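Local coordinates for protein starch synthase I (Hordeum vulgare, PDB 4HLN) that belongs to the starch synthases, plant glycosyltransferases built from two Rossmann-like domains, here modelled with a bound glycan, at residues D209-P221 / F232-A245. Residues are numbered along the deposited sequence; the frame is centred on the assembly and turned at random.
Sequences DWVFVDHPSYHRP and FGDNQFRYTLLCYA
The imidazole of His-215 has Leu-241 CD1 over one face, 3.6 Å from the ring centroid, and CD of the following Pro-216 over the opposite face. Phe-237 turns its edge toward the imidazole in an offset edge-to-face pair, planes at 82°. With CG of His-215 anti to its backbone N (chi1 -174°), the ring lies against the helix, and ND1 accepts the N-H of Ser-217, which fixes its rotation. The guanidinium of Arg-220 meets the carboxylate of Asp-234 edge to edge, the two planes nearly coplanar. NH2 carries most of this salt bridge, 2.6 Å from Asp-234 OD1 and 3.1 Å from OD2, each oxygen using its syn lone pair. The same guanidinium passes over the face of Phe-232 as a cation-pi contact, although the arginine is poorly ordered. These groups join the end of strand 208-214, in the large mixed sheet of a Rossmann-like domain, and the short 3-10 segment 216-218 to the beginning of helix 235-252, the next helix in the chain. Arg-238 NE gives a fairly straight bond (164°) to Ser-217 O, 3.1 Å away, reaching it from above the carbonyl plane; its NH1 holds Asn-235 OD1 and Phe-229 O. Tyr-218 OH donates to Arg-238 O at 2.8 Å, so that oxygen serves both the hydroxyl and Leu-242 N. Deeper along the helix, Val-213 rests both methyls on Ala-245 CB, with CG1 at 3.7 Å.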
ATOM      1  N   ASP A 209     -13.233  15.881  -5.525  1.00 20.75           N
ATOM      2  CA  ASP A 209     -14.455  15.496  -6.186  1.00 38.25           C
ATOM      3  C   ASP A 209     -14.683  14.006  -6.050  1.00 44.97           C
ATOM      4  O   ASP A 209     -14.063  13.196  -6.751  1.00 48.14           O
ATOM      5  CB  ASP A 209     -14.360  15.871  -7.655  1.00 42.41           C
ATOM      6  CG  ASP A 209     -14.593  17.331  -7.872  1.00 45.28           C
ATOM      7  OD1 ASP A 209     -15.624  17.799  -7.347  1.00 45.94           O
ATOM      8  OD2 ASP A 209     -13.749  18.003  -8.513  1.00 50.61           O
ATOM      9  N   TRP A 210     -15.566  13.655  -5.127  1.00 34.83           N
ATOM     10  CA  TRP A 210     -15.940  12.275  -4.898  1.00 28.13           C
ATOM     11  C   TRP A 210     -17.104  11.979  -5.791  1.00 38.02           C
ATOM     12  O   TRP A 210     -18.201  12.508  -5.587  1.00 43.93           O
ATOM     13  CB  TRP A 210     -16.365  12.108  -3.449  1.00 44.30           C
ATOM     14  CG  TRP A 210     -15.290  12.520  -2.540  1.00 41.03           C
ATOM     15  CD1 TRP A 210     -15.148  13.728  -1.926  1.00 43.96           C
ATOM     16  CD2 TRP A 210     -14.161  11.736  -2.166  1.00 31.42           C
ATOM     17  NE1 TRP A 210     -13.997  13.742  -1.177  1.00 44.20           N
ATOM     18  CE2 TRP A 210     -13.368  12.531  -1.312  1.00 39.67           C
ATOM     19  CE3 TRP A 210     -13.739  10.433  -2.474  1.00 34.23           C
ATOM     20  CZ2 TRP A 210     -12.177  12.065  -0.748  1.00 41.70           C
ATOM     21  CZ3 TRP A 210     -12.556   9.971  -1.922  1.00 38.03           C
ATOM     22  CH2 TRP A 210     -11.789  10.783  -1.060  1.00 37.68           C
ATOM     23  N   VAL A 211     -16.857  11.148  -6.793  1.00 32.51           N
ATOM     24  CA  VAL A 211     -17.870  10.795  -7.773  1.00 37.44           C
ATOM     25  C   VAL A 211     -18.280   9.339  -7.604  1.00 42.85           C
ATOM     26  O   VAL A 211     -17.439   8.442  -7.587  1.00 44.68           O
ATOM     27  CB  VAL A 211     -17.347  10.983  -9.198  1.00 37.65           C
ATOM     28  CG1 VAL A 211     -18.352  10.439 -10.217  1.00 32.83           C
ATOM     29  CG2 VAL A 211     -17.032  12.440  -9.445  1.00 34.78           C
ATOM     30  N   PHE A 212     -19.581   9.114  -7.500  1.00 50.27           N
ATOM     31  CA  PHE A 212     -20.110   7.793  -7.220  1.00 44.78           C
ATOM     32  C   PHE A 212     -20.902   7.281  -8.376  1.00 40.11           C
ATOM     33  O   PHE A 212     -21.781   7.968  -8.891  1.00 47.36           O
ATOM     34  CB  PHE A 212     -20.998   7.852  -6.001  1.00 34.63           C
ATOM     35  CG  PHE A 212     -20.268   8.236  -4.794  1.00 39.87           C
ATOM     36  CD1 PHE A 212     -19.524   7.287  -4.098  1.00 42.44           C
ATOM     37  CD2 PHE A 212     -20.272   9.553  -4.361  1.00 40.78           C
ATOM     38  CE1 PHE A 212     -18.817   7.646  -2.958  1.00 41.92           C
ATOM     39  CE2 PHE A 212     -19.566   9.923  -3.222  1.00 40.77           C
ATOM     40  CZ  PHE A 212     -18.832   8.973  -2.521  1.00 32.47           C
ATOM     41  N   VAL A 213     -20.579   6.062  -8.779  1.00 36.17           N
ATOM     42  CA  VAL A 213     -21.237   5.435  -9.907  1.00 38.96           C
ATOM     43  C   VAL A 213     -22.360   4.558  -9.377  1.00 42.39           C
ATOM     44  O   VAL A 213     -22.121   3.665  -8.567  1.00 39.79           O
ATOM     45  CB  VAL A 213     -20.236   4.638 -10.729  1.00 33.30           C
ATOM     46  CG1 VAL A 213     -20.921   3.942 -11.901  1.00 32.58           C
ATOM     47  CG2 VAL A 213     -19.161   5.582 -11.230  1.00 33.50           C
ATOM     48  N   ASP A 214     -23.589   4.835  -9.811  1.00 40.49           N
ATOM     49  CA  ASP A 214     -24.744   4.118  -9.291  1.00 47.53           C
ATOM     50  C   ASP A 214     -25.364   3.095 -10.249  1.00 49.26           C
ATOM     51  O   ASP A 214     -25.734   3.409 -11.394  1.00 43.54           O
ATOM     52  CB  ASP A 214     -25.821   5.079  -8.790  1.00 54.45           C
ATOM     53  CG  ASP A 214     -26.820   4.394  -7.858  1.00 72.91           C
ATOM     54  OD1 ASP A 214     -26.381   3.856  -6.813  1.00 77.36           O
ATOM     55  OD2 ASP A 214     -28.034   4.377  -8.176  1.00 73.11           O
ATOM     56  N   HIS A 215     -25.479   1.871  -9.741  1.00 35.57           N
ATOM     57  CA  HIS A 215     -26.158   0.781 -10.425  1.00 33.87           C
ATOM     58  C   HIS A 215     -26.727  -0.149  -9.344  1.00 45.72           C
ATOM     59  O   HIS A 215     -26.161  -0.277  -8.253  1.00 46.05           O
ATOM     60  CB  HIS A 215     -25.178   0.033 -11.342  1.00 32.41           C
ATOM     61  CG  HIS A 215     -25.829  -1.007 -12.195  1.00 46.86           C
ATOM     62  ND1 HIS A 215     -26.146  -2.266 -11.722  1.00 53.30           N
ATOM     63  CD2 HIS A 215     -26.240  -0.973 -13.486  1.00 42.19           C
ATOM     64  CE1 HIS A 215     -26.724  -2.959 -12.687  1.00 56.61           C
ATOM     65  NE2 HIS A 215     -26.788  -2.202 -13.770  1.00 46.43           N
ATOM     66  N   PRO A 216     -27.865  -0.790  -9.630  1.00 48.94           N
ATOM     67  CA  PRO A 216     -28.489  -1.709  -8.659  1.00 46.19           C
ATOM     68  C   PRO A 216     -27.526  -2.767  -8.068  1.00 43.79           C
ATOM     69  O   PRO A 216     -27.588  -3.056  -6.868  1.00 41.60           O
ATOM     70  CB  PRO A 216     -29.589  -2.383  -9.481  1.00 37.15           C
ATOM     71  CG  PRO A 216     -29.911  -1.370 -10.582  1.00 32.22           C
ATOM     72  CD  PRO A 216     -28.643  -0.640 -10.876  1.00 32.83           C
ATOM     73  N   SER A 217     -26.639  -3.312  -8.896  1.00 36.52           N
ATOM     74  CA  SER A 217     -25.725  -4.369  -8.462  1.00 43.28           C
ATOM     75  C   SER A 217     -24.684  -3.932  -7.427  1.00 48.08           C
ATOM     76  O   SER A 217     -23.991  -4.773  -6.836  1.00 49.31           O
ATOM     77  CB  SER A 217     -25.016  -5.008  -9.660  1.00 45.61           C
ATOM     78  OG  SER A 217     -23.967  -4.180 -10.127  1.00 59.33           O
ATOM     79  N   TYR A 218     -24.549  -2.631  -7.207  1.00 44.40           N
ATOM     80  CA  TYR A 218     -23.661  -2.178  -6.141  1.00 45.48           C
ATOM     81  C   TYR A 218     -24.369  -2.131  -4.788  1.00 49.42           C
ATOM     82  O   TYR A 218     -23.709  -1.977  -3.770  1.00 52.81           O
ATOM     83  CB  TYR A 218     -23.101  -0.793  -6.430  1.00 43.03           C
ATOM     84  CG  TYR A 218     -22.239  -0.691  -7.642  1.00 48.09           C
ATOM     85  CD1 TYR A 218     -21.334  -1.689  -7.960  1.00 45.52           C
ATOM     86  CD2 TYR A 218     -22.328   0.420  -8.482  1.00 58.37           C
ATOM     87  CE1 TYR A 218     -20.537  -1.587  -9.084  1.00 43.22           C
ATOM     88  CE2 TYR A 218     -21.538   0.534  -9.614  1.00 45.80           C
ATOM     89  CZ  TYR A 218     -20.643  -0.467  -9.905  1.00 43.52           C
ATOM     90  OH  TYR A 218     -19.861  -0.362 -11.026  1.00 40.99           O
ATOM     91  N   HIS A 219     -25.703  -2.220  -4.781  1.00 53.86           N
ATOM     92  CA  HIS A 219     -26.477  -2.119  -3.541  1.00 54.96           C
ATOM     93  C   HIS A 219     -26.572  -3.483  -2.869  1.00 61.48           C
ATOM     94  O   HIS A 219     -27.534  -4.222  -3.067  1.00 57.33           O
ATOM     95  CB  HIS A 219     -27.888  -1.597  -3.809  1.00 56.21           C
ATOM     96  CG  HIS A 219     -27.928  -0.316  -4.574  1.00 64.92           C
ATOM     97  ND1 HIS A 219     -29.100   0.206  -5.079  1.00 73.36           N
ATOM     98  CD2 HIS A 219     -26.950   0.548  -4.928  1.00 63.82           C
ATOM     99  CE1 HIS A 219     -28.839   1.332  -5.717  1.00 65.98           C
ATOM    100  NE2 HIS A 219     -27.541   1.565  -5.634  1.00 62.35           N
ATOM    101  N   ARG A 220     -25.559  -3.823  -2.088  1.00 73.96           N
ATOM    102  CA  ARG A 220     -25.471  -5.152  -1.510  1.00 90.22           C
ATOM    103  C   ARG A 220     -24.635  -5.072  -0.247  1.00106.56           C
ATOM    104  O   ARG A 220     -23.576  -4.427  -0.228  1.00100.37           O
ATOM    105  CB  ARG A 220     -24.877  -6.176  -2.509  1.00 77.20           C
ATOM    106  CG  ARG A 220     -25.570  -6.188  -3.878  1.00 75.44           C
ATOM    107  CD  ARG A 220     -25.743  -7.571  -4.470  1.00 67.85           C
ATOM    108  NE  ARG A 220     -24.576  -8.015  -5.229  1.00 74.49           N
ATOM    109  CZ  ARG A 220     -24.529  -8.155  -6.558  1.00 70.36           C
ATOM    110  NH1 ARG A 220     -25.587  -7.886  -7.330  1.00 57.85           N
ATOM    111  NH2 ARG A 220     -23.407  -8.578  -7.125  1.00 63.67           N
ATOM    112  N   PRO A 221     -25.132  -5.711   0.819  1.00111.58           N
ATOM    113  CA  PRO A 221     -24.466  -5.814   2.122  1.00105.67           C
ATOM    114  C   PRO A 221     -23.238  -6.718   2.051  1.00 89.38           C
ATOM    115  O   PRO A 221     -22.121  -6.223   2.217  1.00 81.51           O
ATOM    116  CB  PRO A 221     -25.544  -6.440   3.009  1.00111.92           C
ATOM    117  CG  PRO A 221     -26.438  -7.181   2.053  1.00110.53           C
ATOM    118  CD  PRO A 221     -26.450  -6.374   0.803  1.00107.74           C
ATOM    119  N   PHE A 232     -18.857 -12.363  -5.883  1.00 55.47           N
ATOM    120  CA  PHE A 232     -20.144 -12.561  -6.526  1.00 56.68           C
ATOM    121  C   PHE A 232     -19.901 -12.947  -7.965  1.00 53.87           C
ATOM    122  O   PHE A 232     -18.992 -12.428  -8.601  1.00 47.90           O
ATOM    123  CB  PHE A 232     -20.950 -11.261  -6.516  1.00 63.25           C
ATOM    124  CG  PHE A 232     -21.184 -10.705  -5.150  1.00 68.07           C
ATOM    125  CD1 PHE A 232     -20.267  -9.837  -4.574  1.00 74.20           C
ATOM    126  CD2 PHE A 232     -22.327 -11.045  -4.437  1.00 62.30           C
ATOM    127  CE1 PHE A 232     -20.481  -9.321  -3.304  1.00 77.97           C
ATOM    128  CE2 PHE A 232     -22.546 -10.532  -3.177  1.00 65.90           C
ATOM    129  CZ  PHE A 232     -21.621  -9.665  -2.606  1.00 75.33           C
ATOM    130  N   GLY A 233     -20.725 -13.836  -8.494  1.00 52.08           N
ATOM    131  CA  GLY A 233     -20.592 -14.220  -9.886  1.00 43.12           C
ATOM    132  C   GLY A 233     -20.545 -13.056 -10.863  1.00 49.59           C
ATOM    133  O   GLY A 233     -19.931 -13.148 -11.922  1.00 59.18           O
ATOM    134  N   ASP A 234     -21.183 -11.947 -10.519  1.00 45.24           N
ATOM    135  CA  ASP A 234     -21.303 -10.855 -11.473  1.00 45.68           C
ATOM    136  C   ASP A 234     -20.253  -9.750 -11.310  1.00 45.25           C
ATOM    137  O   ASP A 234     -20.300  -8.746 -12.007  1.00 52.63           O
ATOM    138  CB  ASP A 234     -22.718 -10.275 -11.456  1.00 39.61           C
ATOM    139  CG  ASP A 234     -23.047  -9.597 -10.156  1.00 60.30           C
ATOM    140  OD1 ASP A 234     -22.317  -9.845  -9.167  1.00 71.37           O
ATOM    141  OD2 ASP A 234     -24.036  -8.826 -10.122  1.00 66.71           O
ATOM    142  N   ASN A 235     -19.301  -9.945 -10.408  1.00 34.64           N
ATOM    143  CA  ASN A 235     -18.206  -9.001 -10.253  1.00 43.28           C
ATOM    144  C   ASN A 235     -17.661  -8.453 -11.567  1.00 45.03           C
ATOM    145  O   ASN A 235     -17.627  -7.234 -11.786  1.00 41.73           O
ATOM    146  CB  ASN A 235     -17.062  -9.632  -9.462  1.00 45.17           C
ATOM    147  CG  ASN A 235     -17.229  -9.452  -7.976  1.00 44.37           C
ATOM    148  OD1 ASN A 235     -18.083  -8.692  -7.539  1.00 40.53           O
ATOM    149  ND2 ASN A 235     -16.417 -10.147  -7.191  1.00 44.32           N
ATOM    150  N   GLN A 236     -17.222  -9.351 -12.442  1.00 25.68           N
ATOM    151  CA  GLN A 236     -16.637  -8.915 -13.694  1.00 33.43           C
ATOM    152  C   GLN A 236     -17.541  -7.880 -14.359  1.00 39.86           C
ATOM    153  O   GLN A 236     -17.077  -6.865 -14.843  1.00 44.42           O
ATOM    154  CB  GLN A 236     -16.399 -10.093 -14.621  1.00 28.59           C
ATOM    155  CG  GLN A 236     -15.764  -9.698 -15.945  1.00 28.77           C
ATOM    156  CD  GLN A 236     -15.823 -10.811 -16.974  1.00 48.10           C
ATOM    157  OE1 GLN A 236     -16.905 -11.314 -17.298  1.00 56.04           O
ATOM    158  NE2 GLN A 236     -14.654 -11.210 -17.490  1.00 47.11           N
ATOM    159  N   PHE A 237     -18.838  -8.137 -14.345  1.00 37.50           N
ATOM    160  CA  PHE A 237     -19.809  -7.209 -14.886  1.00 36.77           C
ATOM    161  C   PHE A 237     -19.860  -5.881 -14.111  1.00 42.70           C
ATOM    162  O   PHE A 237     -19.878  -4.788 -14.714  1.00 37.83           O
ATOM    163  CB  PHE A 237     -21.186  -7.882 -14.923  1.00 33.67           C
ATOM    164  CG  PHE A 237     -22.328  -6.933 -15.117  1.00 39.48           C
ATOM    165  CD1 PHE A 237     -22.481  -6.238 -16.310  1.00 43.92           C
ATOM    166  CD2 PHE A 237     -23.255  -6.731 -14.103  1.00 37.53           C
ATOM    167  CE1 PHE A 237     -23.545  -5.351 -16.488  1.00 41.99           C
ATOM    168  CE2 PHE A 237     -24.326  -5.846 -14.275  1.00 40.93           C
ATOM    169  CZ  PHE A 237     -24.476  -5.157 -15.464  1.00 30.35           C
ATOM    170  N   ARG A 238     -19.894  -5.973 -12.784  1.00 34.27           N
ATOM    171  CA  ARG A 238     -20.016  -4.785 -11.938  1.00 34.39           C
ATOM    172  C   ARG A 238     -18.854  -3.840 -12.199  1.00 41.76           C
ATOM    173  O   ARG A 238     -19.041  -2.637 -12.364  1.00 39.15           O
ATOM    174  CB  ARG A 238     -20.021  -5.141 -10.444  1.00 27.96           C
ATOM    175  CG  ARG A 238     -21.230  -5.912  -9.945  1.00 39.57           C
ATOM    176  CD  ARG A 238     -20.862  -6.704  -8.702  1.00 42.48           C
ATOM    177  NE  ARG A 238     -21.258  -6.053  -7.461  1.00 42.49           N
ATOM    178  CZ  ARG A 238     -20.517  -6.034  -6.358  1.00 50.29           C
ATOM    179  NH1 ARG A 238     -19.333  -6.616  -6.359  1.00 52.50           N
ATOM    180  NH2 ARG A 238     -20.953  -5.425  -5.256  1.00 59.99           N
ATOM    181  N   TYR A 239     -17.649  -4.392 -12.242  1.00 33.82           N
ATOM    182  CA  TYR A 239     -16.463  -3.562 -12.324  1.00 34.24           C
ATOM    183  C   TYR A 239     -16.130  -3.118 -13.747  1.00 37.82           C
ATOM    184  O   TYR A 239     -15.441  -2.126 -13.957  1.00 41.19           O
ATOM    185  CB  TYR A 239     -15.312  -4.217 -11.566  1.00 35.95           C
ATOM    186  CG  TYR A 239     -15.653  -4.227 -10.108  1.00 41.57           C
ATOM    187  CD1 TYR A 239     -16.005  -5.398  -9.456  1.00 37.07           C
ATOM    188  CD2 TYR A 239     -15.711  -3.030  -9.394  1.00 46.51           C
ATOM    189  CE1 TYR A 239     -16.364  -5.382  -8.102  1.00 37.37           C
ATOM    190  CE2 TYR A 239     -16.052  -2.999  -8.061  1.00 42.98           C
ATOM    191  CZ  TYR A 239     -16.376  -4.177  -7.410  1.00 45.67           C
ATOM    192  OH  TYR A 239     -16.721  -4.120  -6.074  1.00 41.17           O
ATOM    193  N   THR A 240     -16.679  -3.839 -14.712  1.00 36.77           N
ATOM    194  CA  THR A 240     -16.741  -3.372 -16.089  1.00 39.92           C
ATOM    195  C   THR A 240     -17.530  -2.052 -16.165  1.00 41.96           C
ATOM    196  O   THR A 240     -17.102  -1.102 -16.829  1.00 39.17           O
ATOM    197  CB  THR A 240     -17.374  -4.461 -16.998  1.00 34.93           C
ATOM    198  OG1 THR A 240     -16.486  -5.577 -17.063  1.00 40.29           O
ATOM    199  CG2 THR A 240     -17.609  -3.967 -18.416  1.00 26.73           C
ATOM    200  N   LEU A 241     -18.668  -1.990 -15.471  1.00 35.86           N
ATOM    201  CA  LEU A 241     -19.478  -0.777 -15.465  1.00 37.43           C
ATOM    202  C   LEU A 241     -18.663   0.363 -14.885  1.00 42.69           C
ATOM    203  O   LEU A 241     -18.639   1.475 -15.436  1.00 37.47           O
ATOM    204  CB  LEU A 241     -20.748  -0.957 -14.642  1.00 34.31           C
ATOM    205  CG  LEU A 241     -21.768  -1.963 -15.161  1.00 45.21           C
ATOM    206  CD1 LEU A 241     -23.023  -1.973 -14.289  1.00 42.68           C
ATOM    207  CD2 LEU A 241     -22.111  -1.697 -16.612  1.00 37.50           C
ATOM    208  N   LEU A 242     -17.991   0.061 -13.775  1.00 32.47           N
ATOM    209  CA  LEU A 242     -17.175   1.034 -13.075  1.00 31.74           C
ATOM    210  C   LEU A 242     -16.205   1.670 -14.049  1.00 42.72           C
ATOM    211  O   LEU A 242     -16.028   2.884 -14.058  1.00 46.24           O
ATOM    212  CB  LEU A 242     -16.385   0.365 -11.950  1.00 26.52           C
ATOM    213  CG  LEU A 242     -15.418   1.349 -11.300  1.00 34.39           C
ATOM    214  CD1 LEU A 242     -16.172   2.601 -10.812  1.00 34.03           C
ATOM    215  CD2 LEU A 242     -14.638   0.721 -10.178  1.00 40.00           C
ATOM    216  N   CYS A 243     -15.583   0.836 -14.877  1.00 34.49           N
ATOM    217  CA  CYS A 243     -14.504   1.288 -15.734  1.00 29.24           C
ATOM    218  C   CYS A 243     -14.997   2.150 -16.890  1.00 41.56           C
ATOM    219  O   CYS A 243     -14.429   3.200 -17.157  1.00 42.33           O
ATOM    220  CB  CYS A 243     -13.686   0.096 -16.229  1.00 37.73           C
ATOM    221  SG  CYS A 243     -12.555  -0.589 -14.969  1.00 44.42           S
ATOM    222  N   TYR A 244     -16.061   1.721 -17.563  1.00 37.40           N
ATOM    223  CA  TYR A 244     -16.678   2.549 -18.593  1.00 33.86           C
ATOM    224  C   TYR A 244     -17.102   3.923 -18.039  1.00 42.12           C
ATOM    225  O   TYR A 244     -16.864   4.965 -18.659  1.00 48.80           O
ATOM    226  CB  TYR A 244     -17.889   1.840 -19.211  1.00 27.26           C
ATOM    227  CG  TYR A 244     -17.539   0.874 -20.318  1.00 37.10           C
ATOM    228  CD1 TYR A 244     -17.312   1.332 -21.616  1.00 33.23           C
ATOM    229  CD2 TYR A 244     -17.444  -0.503 -20.071  1.00 42.38           C
ATOM    230  CE1 TYR A 244     -16.996   0.464 -22.636  1.00 39.88           C
ATOM    231  CE2 TYR A 244     -17.121  -1.391 -21.087  1.00 36.65           C
ATOM    232  CZ  TYR A 244     -16.894  -0.899 -22.366  1.00 45.35           C
ATOM    233  OH  TYR A 244     -16.569  -1.746 -23.391  1.00 39.40           O
ATOM    234  N   ALA A 245     -17.730   3.903 -16.871  1.00 33.29           N
ATOM    235  CA  ALA A 245     -18.217   5.103 -16.230  1.00 41.20           C
ATOM    236  C   ALA A 245     -17.065   6.058 -15.972  1.00 45.23           C
ATOM    237  O   ALA A 245     -17.164   7.253 -16.209  1.00 44.58           O
ATOM    238  CB  ALA A 245     -18.908   4.746 -14.913  1.00 33.46           C
TER